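Local coordinates for conserved domain protein (Porphyromonas gingivalis, PDB 3PNN) that probably acts as a glycosyltransferase, forming glycosidic linkages in the cytoplasm with an alpha/beta/alpha Rossmann-like fold, at residues Asn254-Ile257 and Arg261-Val264; Arg50-Ile55 and Asp112-Pro117; Glu229-Asn234 and Pro250-Asp255; Gly157-Glu162 and Ala271-Val276. All coordinates share one frame; numbering follows the deposited sequence. Where two conformers were deposited one is given.

Contact 1. Residues Asn254-Ile257 and Arg261-Val264; sequences NDLI and RASV
The carbonyl oxygen of Leu256 is a meeting point for groups from the turn that leaves its helix. Ala262 N donates to Leu256 O over 3.2 Å, with a fairly straight N-H...O angle of 154°, yet it comes from above the carbonyl plane, 64° out of it. The hydroxyl of Ser259, at the end of the helix, is hydrogen-bonded to the same oxygen. Beside this polar link the methyl of Ala262 faces the helix, its CB 3.8 Å from Leu256 CB. The next residue of the helix, Ile257, offers its CA-H to the carbonyl of Ala262 (CA to O 3.5 Å, 160° at the hydrogen), and a water joins Ile257 O to Ala262 O, 2.7 Å from the latter. Ile257 CG2, set anti to its own carbonyl carbon, lies beside Ala262 O and reaches Val264 CG2 at 3.7 Å.

At the outer edge Arg261 runs back along the helix. Its chain bends at chi3, which carries NH2 to 3.7 Å from Leu256 CD2 at an oblique angle. Asp255 OD2 lies near the guanidinium plane but 4.4 Å from Arg261 NH2, too far for a salt bridge; a water is modelled between them, but its bond to Asp255 OD2 is too short to trust, so that bridge is doubtful. The firm ionic partner of Arg261 is Glu230.

This is a helix-to-strand turn: helix 249-259 hands over to strand 263-268, which pairs with strand 148-155. Tyr224 and Tyr227 of helix 223-239 cover Leu256, while Leu179 packs on both Ile257 and Val264.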
loop_
_atom_site.group_PDB
_atom_site.type_symbol
_atom_site.label_atom_id
_atom_site.label_comp_id
_atom_site.label_asym_id
_atom_site.label_seq_id
_atom_site.Cartn_x
_atom_site.Cartn_y
_atom_site.Cartn_z
ATOM N N ASN A 254 9.892 -7.796 -6.888
ATOM C CA ASN A 254 11.095 -7.717 -7.713
ATOM C C ASN A 254 11.704 -9.103 -7.959
ATOM O O ASN A 254 12.138 -9.434 -9.077
ATOM C CB ASN A 254 12.102 -6.766 -7.058
ATOM C CG ASN A 254 13.271 -6.432 -7.968
ATOM O OD1 ASN A 254 13.114 -5.739 -8.977
ATOM N ND2 ASN A 254 14.452 -6.909 -7.606
ATOM N N ASP A 255 11.715 -9.934 -6.924
ATOM C CA ASP A 255 12.294 -11.262 -7.052
ATOM C C ASP A 255 11.487 -12.124 -8.011
ATOM O O ASP A 255 12.051 -12.857 -8.821
ATOM C CB ASP A 255 12.374 -11.949 -5.690
ATOM C CG ASP A 255 13.122 -13.278 -5.762
ATOM O OD1 ASP A 255 14.351 -13.278 -5.555
ATOM O OD2 ASP A 255 12.485 -14.318 -6.045
ATOM N N LEU A 256 10.160 -12.042 -7.914
ATOM C CA LEU A 256 9.284 -12.855 -8.751
ATOM C C LEU A 256 9.343 -12.466 -10.223
ATOM O O LEU A 256 9.314 -13.324 -11.116
ATOM C CB LEU A 256 7.843 -12.752 -8.247
ATOM C CG LEU A 256 7.577 -13.367 -6.873
ATOM C CD1 LEU A 256 6.099 -13.155 -6.513
ATOM C CD2 LEU A 256 7.925 -14.851 -6.885
ATOM N N ILE A 257 9.395 -11.167 -10.499
ATOM C CA ILE A 257 9.522 -10.751 -11.893
ATOM C C ILE A 257 10.893 -11.075 -12.459
ATOM O O ILE A 257 11.014 -11.455 -13.620
ATOM C CB ILE A 257 9.162 -9.254 -12.131
ATOM C CG1 ILE A 257 10.069 -8.319 -11.349
ATOM C CG2 ILE A 257 7.744 -8.975 -11.714
ATOM C CD1 ILE A 257 9.391 -6.940 -11.122
ATOM N N ARG A 261 8.588 -15.836 -12.703
ATOM C CA ARG A 261 7.390 -16.474 -12.138
ATOM C C ARG A 261 6.173 -15.567 -12.075
ATOM O O ARG A 261 5.046 -16.050 -11.986
ATOM C CB ARG A 261 7.660 -17.077 -10.756
ATOM C CG ARG A 261 8.556 -18.306 -10.824
ATOM C CD ARG A 261 8.602 -19.054 -9.505
ATOM N NE ARG A 261 9.275 -18.292 -8.454
ATOM C CZ ARG A 261 9.320 -18.670 -7.177
ATOM N NH1 ARG A 261 8.732 -19.803 -6.795
ATOM N NH2 ARG A 261 9.950 -17.921 -6.278
ATOM N N ALA A 262 6.392 -14.257 -12.108
ATOM C CA ALA A 262 5.274 -13.320 -12.153
ATOM C C ALA A 262 5.520 -12.230 -13.177
ATOM O O ALA A 262 6.666 -11.903 -13.501
ATOM C CB ALA A 262 5.026 -12.704 -10.792
ATOM N N SER A 263 4.432 -11.696 -13.705
ATOM C CA SER A 263 4.497 -10.510 -14.535
ATOM C C SER A 263 3.564 -9.501 -13.905
ATOM O O SER A 263 2.544 -9.870 -13.317
ATOM C CB SER A 263 4.071 -10.819 -15.973
ATOM O OG SER A 263 2.750 -11.319 -16.004
ATOM N N VAL A 264 3.922 -8.228 -13.997
ATOM C CA VAL A 264 3.155 -7.196 -13.319
ATOM C C VAL A 264 2.862 -6.119 -14.351
ATOM O O VAL A 264 3.784 -5.486 -14.856
ATOM C CB VAL A 264 3.946 -6.579 -12.135
ATOM C CG1 VAL A 264 3.132 -5.453 -11.475
ATOM C CG2 VAL A 264 4.324 -7.663 -11.095
HETATM O O HOH W 1 11.308 -15.977 -7.406
HETATM O O HOH W 2 8.568 -11.671 -15.444
#

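Contact 2. Residues Arg50-Ile55 and Asp112-Pro117; sequences RLVFVI and DAIREP
Ile114 is the first residue of the loop to touch strand 50-55 with its side chain. Its CG1 is anti to its own carbonyl carbon (chi1 -62°) and the chain then extends, which carries the end toward the strand although the CB does not point there. CG1 meets Val52 CG2 at 4.0 Å, and CD1 rests 4.1 Å from Val52 CB, a loose apolar contact between two buried branched side chains.

The side chain of Arg115 does not touch the strand, but its backbone takes part indirectly: Arg115 N makes a weak bond of 3.3 Å to Glu116 OE2, which may help orient the carboxylate that follows. Glu116 folds back, bent at chi2 (-79°), so that its CG lies 3.7 Å from Arg50 NH1, oblique to the guanidinium. The carboxylate is turned 43° from the guanidinium plane. The salt bridge between Arg50 NH1 and Glu116 OE2 is long, 3.9 Å, and the oxygen stands well out of the guanidinium plane; the attraction is one of charge only, as no N-H points at the oxygen. The hydroxyl of Thr7, the main partner of both groups, closes the gap, hydrogen-bonded to Arg50 NH1 and to Glu116 OE2, while Lys5 O takes a further bond from Arg50 NH1. This small polar network probably favours the charged forms of both residues.

The whole belongs to the Rossmann-like part of the fold. Strand 7-11 lies between strands 50-55 and 118-122, parallel to both, and the loop crosses one face of these strands on its way from helix 103-108 into strand 118-122, with Phe9 packing against both Val52 and Ile114.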
loop_
_atom_site.group_PDB
_atom_site.type_symbol
_atom_site.label_atom_id
_atom_site.label_comp_id
_atom_site.label_asym_id
_atom_site.label_seq_id
_atom_site.Cartn_x
_atom_site.Cartn_y
_atom_site.Cartn_z
ATOM N N ARG A 50 -15.503 -6.328 -0.851
ATOM C CA ARG A 50 -15.306 -6.464 0.591
ATOM C C ARG A 50 -13.986 -5.830 0.992
ATOM O O ARG A 50 -13.085 -5.653 0.148
ATOM C CB ARG A 50 -15.303 -7.946 0.998
ATOM C CG ARG A 50 -14.109 -8.727 0.470
ATOM C CD ARG A 50 -14.389 -10.228 0.421
ATOM N NE ARG A 50 -15.533 -10.518 -0.434
ATOM C CZ ARG A 50 -15.526 -10.441 -1.764
ATOM N NH1 ARG A 50 -14.419 -10.087 -2.422
ATOM N NH2 ARG A 50 -16.636 -10.716 -2.442
ATOM N N LEU A 51 -13.879 -5.491 2.275
ATOM C CA LEU A 51 -12.660 -4.942 2.836
ATOM C C LEU A 51 -12.035 -5.916 3.823
ATOM O O LEU A 51 -12.726 -6.537 4.638
ATOM C CB LEU A 51 -12.950 -3.653 3.600
ATOM C CG LEU A 51 -13.845 -2.596 2.963
ATOM C CD1 LEU A 51 -13.949 -1.405 3.946
ATOM C CD2 LEU A 51 -13.284 -2.159 1.617
ATOM N N VAL A 52 -10.718 -6.029 3.760
ATOM C CA VAL A 52 -9.967 -6.709 4.804
ATOM C C VAL A 52 -8.912 -5.736 5.340
ATOM O O VAL A 52 -8.172 -5.125 4.554
ATOM C CB VAL A 52 -9.281 -7.993 4.267
ATOM C CG1 VAL A 52 -8.373 -8.617 5.339
ATOM C CG2 VAL A 52 -10.336 -8.996 3.791
ATOM N N PHE A 53 -8.861 -5.574 6.665
ATOM C CA PHE A 53 -7.839 -4.749 7.303
ATOM C C PHE A 53 -6.883 -5.646 8.056
ATOM O O PHE A 53 -7.321 -6.473 8.856
ATOM C CB PHE A 53 -8.464 -3.775 8.319
ATOM C CG PHE A 53 -9.419 -2.785 7.694
ATOM C CD1 PHE A 53 -8.944 -1.579 7.185
ATOM C CD2 PHE A 53 -10.775 -3.071 7.607
ATOM C CE1 PHE A 53 -9.821 -0.652 6.603
ATOM C CE2 PHE A 53 -11.667 -2.156 7.019
ATOM C CZ PHE A 53 -11.186 -0.948 6.519
ATOM N N VAL A 54 -5.584 -5.484 7.824
ATOM C CA VAL A 54 -4.629 -6.087 8.755
ATOM C C VAL A 54 -4.277 -5.041 9.819
ATOM O O VAL A 54 -3.846 -3.935 9.492
ATOM C CB VAL A 54 -3.361 -6.630 8.059
ATOM C CG1 VAL A 54 -2.694 -5.555 7.204
ATOM C CG2 VAL A 54 -2.395 -7.222 9.101
ATOM N N ILE A 55 -4.503 -5.390 11.080
ATOM C CA ILE A 55 -4.196 -4.514 12.204
ATOM C C ILE A 55 -3.407 -5.324 13.233
ATOM O O ILE A 55 -2.928 -6.417 12.922
ATOM C CB ILE A 55 -5.481 -3.947 12.856
ATOM C CG1 ILE A 55 -6.352 -5.071 13.425
ATOM C CG2 ILE A 55 -6.288 -3.096 11.856
ATOM C CD1 ILE A 55 -7.402 -4.545 14.440
ATOM N N ASP A 112 -5.661 -16.600 4.627
ATOM C CA ASP A 112 -6.838 -17.467 4.775
ATOM C C ASP A 112 -8.156 -16.743 4.472
ATOM O O ASP A 112 -9.133 -17.366 4.043
ATOM C CB ASP A 112 -6.873 -18.096 6.173
ATOM C CG ASP A 112 -5.721 -19.070 6.403
ATOM O OD1 ASP A 112 -5.352 -19.803 5.461
ATOM O OD2 ASP A 112 -5.180 -19.098 7.526
ATOM N N ALA A 113 -8.172 -15.426 4.665
ATOM C CA ALA A 113 -9.384 -14.638 4.487
ATOM C C ALA A 113 -9.625 -14.252 3.027
ATOM O O ALA A 113 -10.752 -14.020 2.637
ATOM C CB ALA A 113 -9.336 -13.380 5.340
ATOM N N ILE A 114 -8.567 -14.172 2.228
ATOM C CA ILE A 114 -8.710 -13.638 0.877
ATOM C C ILE A 114 -8.521 -14.764 -0.135
ATOM O O ILE A 114 -7.443 -15.337 -0.239
ATOM C CB ILE A 114 -7.703 -12.506 0.640
ATOM C CG1 ILE A 114 -7.995 -11.372 1.634
ATOM C CG2 ILE A 114 -7.763 -12.033 -0.818
ATOM C CD1 ILE A 114 -6.957 -10.258 1.681
ATOM N N ARG A 115 -9.577 -15.089 -0.871
ATOM C CA ARG A 115 -9.516 -16.205 -1.818
ATOM C C ARG A 115 -9.981 -15.774 -3.204
ATOM O O ARG A 115 -10.562 -16.560 -3.948
ATOM C CB ARG A 115 -10.352 -17.399 -1.327
ATOM C CG ARG A 115 -10.034 -17.892 0.098
ATOM C CD ARG A 115 -8.522 -17.957 0.399
ATOM N NE ARG A 115 -7.770 -18.902 -0.433
ATOM C CZ ARG A 115 -6.454 -18.829 -0.647
ATOM N NH1 ARG A 115 -5.737 -17.847 -0.105
ATOM N NH2 ARG A 115 -5.849 -19.730 -1.417
ATOM N N GLU A 116 -9.712 -14.518 -3.551
ATOM C CA GLU A 116 -10.092 -13.982 -4.842
ATOM C C GLU A 116 -9.059 -12.911 -5.175
ATOM O O GLU A 116 -8.239 -12.574 -4.316
ATOM C CB GLU A 116 -11.495 -13.380 -4.770
ATOM C CG GLU A 116 -11.683 -12.319 -3.669
ATOM C CD GLU A 116 -11.887 -12.918 -2.278
ATOM O OE1 GLU A 116 -12.519 -13.990 -2.174
ATOM O OE2 GLU A 116 -11.417 -12.322 -1.282
ATOM N N PRO A 117 -9.075 -12.388 -6.412
ATOM C CA PRO A 117 -8.147 -11.289 -6.731
ATOM C C PRO A 117 -8.339 -10.125 -5.751
ATOM O O PRO A 117 -9.465 -9.819 -5.333
ATOM C CB PRO A 117 -8.561 -10.878 -8.153
ATOM C CG PRO A 117 -9.129 -12.155 -8.751
ATOM C CD PRO A 117 -9.834 -12.841 -7.591
#

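Contact 3. Residues Glu229-Asn234 and Pro250-Asp255; sequences EELFIN and PFVVND
Leu231 meets two residues of the facing helix at once, one apolar and one charged. Its CD1 touches Val252 CG1 at 3.7 Å, the one apolar pair between Glu229-Asn234 and Pro250-Asp255. The other methyl, CD2, lies 3.8 Å from Asp255 OD2, and CD1 is almost as near to that oxygen, so the fork of the leucine rests against the carboxylate without bonding to it. Leu231 was modelled in two conformers, and these distances hold for one of them.

Val252 presents CG1 because that methyl stands anti to the backbone N (chi1 169°), on the side of the leucine. Asp255 has its CG likewise anti to N (chi1 -173°), which swings the carboxylate out to the leucine methyls. With Val252 and Asp255 three positions apart, both lie on the same side of their helix, and Leu231 packs against the ridge they form. Here helix 223-239 packs against helix 249-259, which in turn lies against strand 217-220 of this alpha/beta/alpha fold through Val253 on Trp218 and Phe220; the CA atoms of Leu231 and Val252 approach to 7.0 Å.

Farther out, Val252 is backed by Tyr224 and Ser228 from the same helix as Leu231, by Phe247, and by Asn104 of helix 103-108. The carboxylates of Glu230 and Asp255 come within 5.9 Å (OE2 to OD2), a like-charge proximity that is probably eased by the nearby Arg261.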
loop_
_atom_site.group_PDB
_atom_site.type_symbol
_atom_site.label_atom_id
_atom_site.label_comp_id
_atom_site.label_asym_id
_atom_site.label_seq_id
_atom_site.Cartn_x
_atom_site.Cartn_y
_atom_site.Cartn_z
ATOM N N GLU A 229 5.200 -16.669 1.097
ATOM C CA GLU A 229 5.613 -17.577 2.182
ATOM C C GLU A 229 6.959 -18.231 1.854
ATOM O O GLU A 229 7.830 -18.386 2.717
ATOM C CB GLU A 229 4.546 -18.642 2.428
ATOM C CG GLU A 229 4.965 -19.765 3.372
ATOM C CD GLU A 229 4.561 -19.518 4.816
ATOM O OE1 GLU A 229 4.244 -18.357 5.166
ATOM O OE2 GLU A 229 4.558 -20.492 5.602
ATOM N N GLU A 230 7.136 -18.608 0.595
ATOM C CA GLU A 230 8.400 -19.198 0.169
ATOM C C GLU A 230 9.570 -18.233 0.415
ATOM O O GLU A 230 10.599 -18.625 0.961
ATOM C CB GLU A 230 8.338 -19.601 -1.308
ATOM C CG GLU A 230 9.684 -19.980 -1.900
ATOM C CD GLU A 230 9.688 -19.911 -3.420
ATOM O OE1 GLU A 230 8.624 -20.170 -4.027
ATOM O OE2 GLU A 230 10.751 -19.591 -4.001
ATOM N N LEU A 231 9.401 -16.977 0.009
ATOM C CA LEU A 231 10.451 -15.974 0.151
ATOM C C LEU A 231 10.619 -15.533 1.602
ATOM O O LEU A 231 11.709 -15.143 2.020
ATOM C CB LEU A 231 10.161 -14.772 -0.752
ATOM C CG LEU A 231 10.326 -15.092 -2.240
ATOM C CD1 LEU A 231 9.939 -13.911 -3.113
ATOM C CD2 LEU A 231 11.756 -15.518 -2.511
ATOM N N PHE A 232 9.537 -15.596 2.372
ATOM C CA PHE A 232 9.632 -15.282 3.805
ATOM C C PHE A 232 10.526 -16.276 4.537
ATOM O O PHE A 232 11.351 -15.893 5.383
ATOM C CB PHE A 232 8.239 -15.242 4.448
ATOM C CG PHE A 232 8.211 -14.562 5.800
ATOM C CD1 PHE A 232 8.988 -13.438 6.041
ATOM C CD2 PHE A 232 7.381 -15.031 6.817
ATOM C CE1 PHE A 232 8.943 -12.790 7.285
ATOM C CE2 PHE A 232 7.336 -14.396 8.061
ATOM C CZ PHE A 232 8.119 -13.275 8.295
ATOM N N ILE A 233 10.350 -17.560 4.238
ATOM C CA ILE A 233 11.237 -18.584 4.788
ATOM C C ILE A 233 12.692 -18.248 4.463
ATOM O O ILE A 233 13.566 -18.333 5.331
ATOM C CB ILE A 233 10.866 -20.007 4.281
ATOM C CG1 ILE A 233 9.564 -20.462 4.953
ATOM C CG2 ILE A 233 12.006 -21.014 4.550
ATOM C CD1 ILE A 233 8.879 -21.619 4.252
ATOM N N ASN A 234 12.949 -17.853 3.217
ATOM C CA ASN A 234 14.313 -17.506 2.813
ATOM C C ASN A 234 14.806 -16.317 3.614
ATOM O O ASN A 234 15.938 -16.297 4.096
ATOM C CB ASN A 234 14.368 -17.185 1.315
ATOM C CG ASN A 234 14.234 -18.425 0.449
ATOM O OD1 ASN A 234 14.399 -19.545 0.926
ATOM N ND2 ASN A 234 13.928 -18.227 -0.830
ATOM N N PRO A 250 7.858 -4.681 -2.363
ATOM C CA PRO A 250 8.679 -4.456 -3.566
ATOM C C PRO A 250 9.802 -5.476 -3.713
ATOM O O PRO A 250 10.119 -5.882 -4.837
ATOM C CB PRO A 250 9.297 -3.072 -3.331
ATOM C CG PRO A 250 8.448 -2.421 -2.321
ATOM C CD PRO A 250 7.825 -3.496 -1.484
ATOM N N PHE A 251 10.410 -5.878 -2.600
ATOM C CA PHE A 251 11.473 -6.872 -2.649
ATOM C C PHE A 251 10.991 -8.203 -3.224
ATOM O O PHE A 251 11.636 -8.791 -4.101
ATOM C CB PHE A 251 12.096 -7.108 -1.269
ATOM C CG PHE A 251 13.003 -8.313 -1.223
ATOM C CD1 PHE A 251 14.347 -8.199 -1.529
ATOM C CD2 PHE A 251 12.501 -9.566 -0.894
ATOM C CE1 PHE A 251 15.177 -9.307 -1.501
ATOM C CE2 PHE A 251 13.319 -10.675 -0.868
ATOM C CZ PHE A 251 14.660 -10.548 -1.170
ATOM N N VAL A 252 9.872 -8.686 -2.698
ATOM C CA VAL A 252 9.261 -9.924 -3.165
ATOM C C VAL A 252 8.826 -9.822 -4.624
ATOM O O VAL A 252 9.105 -10.708 -5.421
ATOM C CB VAL A 252 8.017 -10.274 -2.306
ATOM C CG1 VAL A 252 7.232 -11.408 -2.948
ATOM C CG2 VAL A 252 8.459 -10.624 -0.892
ATOM N N VAL A 253 8.120 -8.746 -4.962
ATOM C CA VAL A 253 7.656 -8.548 -6.333
ATOM C C VAL A 253 8.852 -8.513 -7.284
ATOM O O VAL A 253 8.843 -9.135 -8.346
ATOM C CB VAL A 253 6.828 -7.259 -6.476
ATOM C CG1 VAL A 253 6.638 -6.894 -7.949
ATOM C CG2 VAL A 253 5.464 -7.421 -5.778
ATOM N N ASN A 254 9.892 -7.796 -6.888
ATOM C CA ASN A 254 11.095 -7.717 -7.713
ATOM C C ASN A 254 11.704 -9.103 -7.959
ATOM O O ASN A 254 12.138 -9.434 -9.077
ATOM C CB ASN A 254 12.102 -6.766 -7.058
ATOM C CG ASN A 254 13.271 -6.432 -7.968
ATOM O OD1 ASN A 254 13.114 -5.739 -8.977
ATOM N ND2 ASN A 254 14.452 -6.909 -7.606
ATOM N N ASP A 255 11.715 -9.934 -6.924
ATOM C CA ASP A 255 12.294 -11.262 -7.052
ATOM C C ASP A 255 11.487 -12.124 -8.011
ATOM O O ASP A 255 12.051 -12.857 -8.821
ATOM C CB ASP A 255 12.374 -11.949 -5.690
ATOM C CG ASP A 255 13.122 -13.278 -5.762
ATOM O OD1 ASP A 255 14.351 -13.278 -5.555
ATOM O OD2 ASP A 255 12.485 -14.318 -6.045
#

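Contact 4. Residues Gly157-Glu162 and Ala271-Val276; sequences GNTLSE and ARWFGV
Asn158 and Arg272 form an amide-guanidinium stack, joining two loops of the Rossmann-like fold: one between strands 148-155 and 166-173, the other between strand 263-268 and helix 282-294. The two planes are only 7° apart. Asn158 OD1 sits over the centre of the guanidinium, 3.5 Å above its plane, and Asn158 CG is 3.5 Å from Arg272 NE, so the amide covers one face without bonding to it. Bends at chi2 (-87°) and chi3 (-65°) fold the arginine back over the asparagine.

Water supplies the polar link. One molecule lies in the guanidinium plane at its edge, accepting from Arg272 NE at 3.1 Å; it is also within hydrogen-bonding distance of Asn158 O (2.8 Å) and Trp273 O, but further acceptors nearby compete for its two protons, so which bonds it makes is not settled. A second water, subject to the same competition, is 3.0 Å from Trp273 O and reaches Asn158 O weakly.

Contacts around the indole complete the join. CE3 and CZ3 of the six-membered ring of Trp273 lie near Thr159, with CE3 4.0 Å from Thr159 CB and CZ3 3.7 Å from Thr159 O, an oxygen oblique to the ring that also takes a hydrogen bond from Arg168. The same arginine makes a cation-pi contact with the indole, whose NE1 is hydrogen-bonded to Asp125 OD1. A glycerol, probably from the crystallisation liquor, lies close by. On one face of the indole, offset toward the rim, Gly275 N stands 3.5 Å above the plane of the Trp273 ring.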
loop_
_atom_site.group_PDB
_atom_site.type_symbol
_atom_site.label_atom_id
_atom_site.label_comp_id
_atom_site.label_asym_id
_atom_site.label_seq_id
_atom_site.Cartn_x
_atom_site.Cartn_y
_atom_site.Cartn_z
ATOM N N GLY A 157 7.374 12.972 -10.277
ATOM C CA GLY A 157 7.338 14.427 -10.157
ATOM C C GLY A 157 6.076 14.962 -9.501
ATOM O O GLY A 157 6.044 16.091 -9.008
ATOM N N ASN A 158 5.031 14.141 -9.493
ATOM C CA ASN A 158 3.773 14.495 -8.850
ATOM C C ASN A 158 3.718 14.052 -7.384
ATOM O O ASN A 158 2.719 14.295 -6.699
ATOM C CB ASN A 158 2.587 13.845 -9.583
ATOM C CG ASN A 158 2.405 14.361 -11.000
ATOM O OD1 ASN A 158 2.695 15.524 -11.304
ATOM N ND2 ASN A 158 1.912 13.496 -11.873
ATOM N N THR A 159 4.771 13.400 -6.895
ATOM C CA THR A 159 4.724 12.803 -5.556
ATOM C C THR A 159 5.769 13.352 -4.596
ATOM O O THR A 159 6.045 12.739 -3.565
ATOM C CB THR A 159 4.917 11.268 -5.613
ATOM O OG1 THR A 159 6.287 10.962 -5.942
ATOM C CG2 THR A 159 3.966 10.631 -6.653
ATOM N N LEU A 160 6.354 14.499 -4.917
ATOM C CA LEU A 160 7.444 15.025 -4.098
ATOM C C LEU A 160 6.921 15.956 -3.009
ATOM O O LEU A 160 5.755 16.343 -3.024
ATOM C CB LEU A 160 8.457 15.763 -4.974
ATOM C CG LEU A 160 8.912 14.957 -6.191
ATOM C CD1 LEU A 160 9.819 15.815 -7.065
ATOM C CD2 LEU A 160 9.605 13.670 -5.768
ATOM N N SER A 161 7.787 16.296 -2.060
ATOM C CA SER A 161 7.456 17.272 -1.026
ATOM C C SER A 161 8.430 18.443 -1.041
ATOM O O SER A 161 9.639 18.256 -1.186
ATOM C CB SER A 161 7.467 16.627 0.362
ATOM O OG SER A 161 7.403 17.636 1.373
ATOM N N GLU A 162 7.907 19.653 -0.884
ATOM C CA GLU A 162 8.769 20.826 -0.773
ATOM C C GLU A 162 9.500 20.889 0.572
ATOM O O GLU A 162 10.363 21.742 0.769
ATOM C CB GLU A 162 7.967 22.111 -0.982
ATOM C CG GLU A 162 7.436 22.283 -2.396
ATOM C CD GLU A 162 6.896 23.678 -2.649
ATOM O OE1 GLU A 162 7.625 24.658 -2.381
ATOM O OE2 GLU A 162 5.745 23.791 -3.125
ATOM N N ALA A 271 -5.383 9.399 -12.053
ATOM C CA ALA A 271 -5.508 9.900 -10.694
ATOM C C ALA A 271 -4.188 10.512 -10.226
ATOM O O ALA A 271 -3.111 10.139 -10.691
ATOM C CB ALA A 271 -5.945 8.772 -9.721
ATOM N N ARG A 272 -4.279 11.432 -9.279
ATOM C CA ARG A 272 -3.096 11.997 -8.640
ATOM C C ARG A 272 -3.068 11.666 -7.142
ATOM O O ARG A 272 -4.049 11.891 -6.433
ATOM C CB ARG A 272 -3.086 13.509 -8.843
ATOM C CG ARG A 272 -2.956 13.912 -10.310
ATOM C CD ARG A 272 -1.496 13.971 -10.693
ATOM N NE ARG A 272 -0.844 15.034 -9.930
ATOM C CZ ARG A 272 -0.637 16.271 -10.382
ATOM N NH1 ARG A 272 -0.050 17.171 -9.601
ATOM N NH2 ARG A 272 -1.008 16.604 -11.616
ATOM N N TRP A 273 -1.927 11.154 -6.680
ATOM C CA TRP A 273 -1.708 10.814 -5.282
ATOM C C TRP A 273 -1.524 12.076 -4.445
ATOM O O TRP A 273 -0.956 13.067 -4.904
ATOM C CB TRP A 273 -0.449 9.947 -5.153
ATOM C CG TRP A 273 0.068 9.822 -3.727
ATOM C CD1 TRP A 273 -0.232 8.843 -2.830
ATOM C CD2 TRP A 273 0.981 10.709 -3.061
ATOM N NE1 TRP A 273 0.423 9.070 -1.637
ATOM C CE2 TRP A 273 1.173 10.212 -1.756
ATOM C CE3 TRP A 273 1.642 11.882 -3.441
ATOM C CZ2 TRP A 273 2.009 10.838 -0.831
ATOM C CZ3 TRP A 273 2.471 12.505 -2.522
ATOM C CH2 TRP A 273 2.637 11.985 -1.228
ATOM N N PHE A 274 -2.011 12.041 -3.218
ATOM C CA PHE A 274 -1.438 12.921 -2.207
ATOM C C PHE A 274 -1.437 12.315 -0.813
ATOM O O PHE A 274 -2.111 11.326 -0.542
ATOM C CB PHE A 274 -2.029 14.324 -2.219
ATOM C CG PHE A 274 -3.505 14.362 -2.303
ATOM C CD1 PHE A 274 -4.279 14.303 -1.146
ATOM C CD2 PHE A 274 -4.137 14.503 -3.535
ATOM C CE1 PHE A 274 -5.675 14.365 -1.216
ATOM C CE2 PHE A 274 -5.522 14.563 -3.613
ATOM C CZ PHE A 274 -6.294 14.494 -2.452
ATOM N N GLY A 275 -0.646 12.913 0.061
ATOM C CA GLY A 275 -0.409 12.340 1.364
ATOM C C GLY A 275 0.461 13.281 2.154
ATOM O O GLY A 275 1.062 14.211 1.605
ATOM N N VAL A 276 0.511 13.050 3.457
ATOM C CA VAL A 276 1.252 13.924 4.346
ATOM C C VAL A 276 2.572 13.254 4.674
ATOM O O VAL A 276 2.617 12.342 5.495
ATOM C CB VAL A 276 0.461 14.188 5.639
ATOM C CG1 VAL A 276 1.269 15.076 6.615
ATOM C CG2 VAL A 276 -0.887 14.811 5.328
HETATM O O HOH W 3 0.010 14.070 -7.146
HETATM O O HOH W 4 0.784 15.330 -4.112
#

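From the N terminus, contact 2 comes first: it closes a long loop from strand 50-55 to the run just before strand 118-122, and ends before any other contact opens. Contact 4 then opens at Gly157-Glu162 and closes at Ala271-Val276, after 108 intervening residues, enclosing contacts 3 and 1. Contact 3 joins helix 223-239 to helix 249-259; contact 1 starts where it ends, sharing Asn254 and Asp255, and closes the short turn into strand 263-268. Arg261 and Glu230 tie these two together. Contact 4 lies across the chain's centre from contacts 2 and 3, its centre about 27 Å from that of contact 2.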